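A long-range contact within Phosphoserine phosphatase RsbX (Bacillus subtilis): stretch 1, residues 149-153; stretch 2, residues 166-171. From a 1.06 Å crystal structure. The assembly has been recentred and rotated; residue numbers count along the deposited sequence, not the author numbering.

Stretch 1 149-153: SKFII
Stretch 2, residues 166-171: HLKKGQ

The C-terminal turn of a helix (H166 to K169) packs against a β-strand (K150 to I153) of the same chain; touching residues are at least 15 positions apart in sequence. The contact is small, burying 254 Å² over both sides, and rests on one lysine and one leucine. Strand residues 150-153 are extended, with phi/psi of -131/140, -138/162, -137/144 and -120/128 in order; S149 precedes them in a loop and lies out of reach. Side chains alternate along the strand, so the CA-to-CB bonds of K150 and I152 point toward the helix while that of F151 points away.

The helical stretch opens with H166 (phi/psi -66/-43, chi1 m), whose imidazole makes no contact with the strand and is hydrogen-bonded elsewhere in the structure. Its carbonyl O accepts the backbone hydrogen bond from G170 N at 3.2 Å, closing the last helical turn.

L167 sets the register, its CA lying 6.1 Å from the CA of K150. Its CA-to-CB bond points sideways, but the m, t rotamer (chi1 -65°, chi2 176°) brings the end of the side chain nearer the strand. Both methyls pack on the strand, CD2 making the closest approach: L167 CD2 lies 3.9 Å from F151 C and 4.2 Å from I152 N. L167 CD1 meets I152 CG2 at 4.3 Å, an apolar contact between two buried residues; I152 adopts t, t.

The polar half of the contact begins at the same residue. K150 reaches across to the end of the helix with chi angles m, t, m, t (-69°, 165°, -82°, 173°), and its NZ donates a 2.8 Å hydrogen bond to L167 O. The next carbonyl, K168 O, receives a weak hydrogen bond from K150 NZ at 3.1 Å. The K168 side chain itself is directed away from the strand at its CA-to-CB bond and is extended, t at all four chi angles, as suits an exposed lysine. The CA-to-CB bond of K169 (phi/psi -71/-36, chi m, t, m, t) also points away, and the residue makes no contact.

G170 is the first residue to leave helical phi/psi, at -68/143. Its carbonyl O accepts the third hydrogen bond from K150 NZ, at 2.8 Å. One ammonium group therefore gathers three main-chain oxygens where the helix ends, a place where carbonyls lack the amide partners of further turns and a positive charge is favourable. The CA-to-CB bond of Q171 (phi/psi -100/-6) points away and the residue is exposed.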

# COMPACT_ATOMS: atom_id res chain seq x y z
N SER A 149 5.75 -15.94 0.44
CA SER A 149 5.57 -14.75 -0.39
C SER A 149 5.93 -13.48 0.35
O SER A 149 5.73 -13.38 1.56
CB SER A 149 4.13 -14.68 -0.90
OG SER A 149 3.82 -15.77 -1.75
N LYS A 150 6.46 -12.51 -0.39
CA LYS A 150 6.87 -11.22 0.15
C LYS A 150 6.28 -10.12 -0.75
O LYS A 150 6.30 -10.29 -1.98
CB LYS A 150 8.39 -11.09 0.20
CG LYS A 150 9.03 -12.00 1.21
CD LYS A 150 10.51 -12.21 1.12
CE LYS A 150 10.84 -13.27 0.07
NZ LYS A 150 12.25 -13.40 -0.19
N PHE A 151 5.80 -9.03 -0.18
CA PHE A 151 5.16 -8.01 -0.96
C PHE A 151 5.57 -6.61 -0.52
O PHE A 151 5.99 -6.41 0.63
CB PHE A 151 3.66 -8.15 -1.03
CG PHE A 151 2.93 -7.89 0.28
CD1 PHE A 151 2.62 -6.61 0.66
CD2 PHE A 151 2.56 -8.93 1.11
CE1 PHE A 151 1.92 -6.39 1.92
CE2 PHE A 151 1.88 -8.67 2.31
CZ PHE A 151 1.56 -7.42 2.70
N ILE A 152 5.33 -5.66 -1.39
CA ILE A 152 5.41 -4.24 -1.08
C ILE A 152 4.25 -3.51 -1.70
O ILE A 152 3.83 -3.83 -2.84
CB ILE A 152 6.76 -3.65 -1.55
CG1 ILE A 152 6.97 -2.20 -1.03
CG2 ILE A 152 6.92 -3.70 -3.06
CD1 ILE A 152 8.36 -1.63 -1.33
N ILE A 153 3.76 -2.50 -1.02
CA ILE A 153 2.88 -1.46 -1.56
C ILE A 153 3.59 -0.15 -1.37
O ILE A 153 4.03 0.12 -0.24
CB ILE A 153 1.51 -1.40 -0.87
CG1 ILE A 153 0.78 -2.75 -0.98
CG2 ILE A 153 0.65 -0.31 -1.46
CD1 ILE A 153 -0.47 -2.83 -0.05
N HIS A 166 14.66 -6.93 -4.89
CA HIS A 166 14.80 -6.66 -3.49
C HIS A 166 13.93 -7.62 -2.68
O HIS A 166 14.31 -8.08 -1.60
CB HIS A 166 14.42 -5.18 -3.20
CG HIS A 166 15.38 -4.22 -3.80
ND1 HIS A 166 16.43 -3.74 -3.07
CD2 HIS A 166 15.43 -3.68 -5.02
CE1 HIS A 166 17.12 -2.93 -3.86
NE2 HIS A 166 16.55 -2.86 -5.05
N LEU A 167 12.71 -7.85 -3.15
CA LEU A 167 11.79 -8.80 -2.49
C LEU A 167 12.37 -10.19 -2.52
O LEU A 167 12.28 -10.91 -1.53
CB LEU A 167 10.43 -8.80 -3.18
CG LEU A 167 9.65 -7.47 -3.09
CD1 LEU A 167 8.37 -7.61 -3.93
CD2 LEU A 167 9.24 -7.17 -1.73
N LYS A 168 12.93 -10.61 -3.65
CA LYS A 168 13.44 -11.98 -3.77
C LYS A 168 14.60 -12.21 -2.81
O LYS A 168 14.67 -13.20 -2.12
CB LYS A 168 13.88 -12.19 -5.18
CG LYS A 168 14.55 -13.52 -5.40
CD LYS A 168 14.78 -13.81 -6.92
CE LYS A 168 15.47 -15.14 -7.09
NZ LYS A 168 15.52 -15.53 -8.51
N LYS A 169 15.56 -11.26 -2.79
CA LYS A 169 16.79 -11.47 -2.00
C LYS A 169 16.55 -11.39 -0.48
O LYS A 169 17.24 -12.07 0.29
CB LYS A 169 17.87 -10.52 -2.43
CG LYS A 169 18.37 -10.83 -3.80
CD LYS A 169 19.51 -10.02 -4.23
CE LYS A 169 19.01 -8.68 -4.31
NZ LYS A 169 20.01 -7.74 -4.93
N GLY A 170 15.67 -10.52 -0.03
CA GLY A 170 15.49 -10.32 1.40
C GLY A 170 14.90 -11.49 2.14
O GLY A 170 13.99 -12.15 1.60
N GLN A 171 15.37 -11.70 3.34
CA GLN A 171 14.87 -12.76 4.17
C GLN A 171 13.90 -12.36 5.21
O GLN A 171 13.39 -13.19 5.94
CB GLN A 171 16.03 -13.54 4.85
CG GLN A 171 16.97 -14.23 3.94
CD GLN A 171 17.95 -15.11 4.75
OE1 GLN A 171 17.56 -16.25 5.11
NE2 GLN A 171 19.10 -14.62 5.03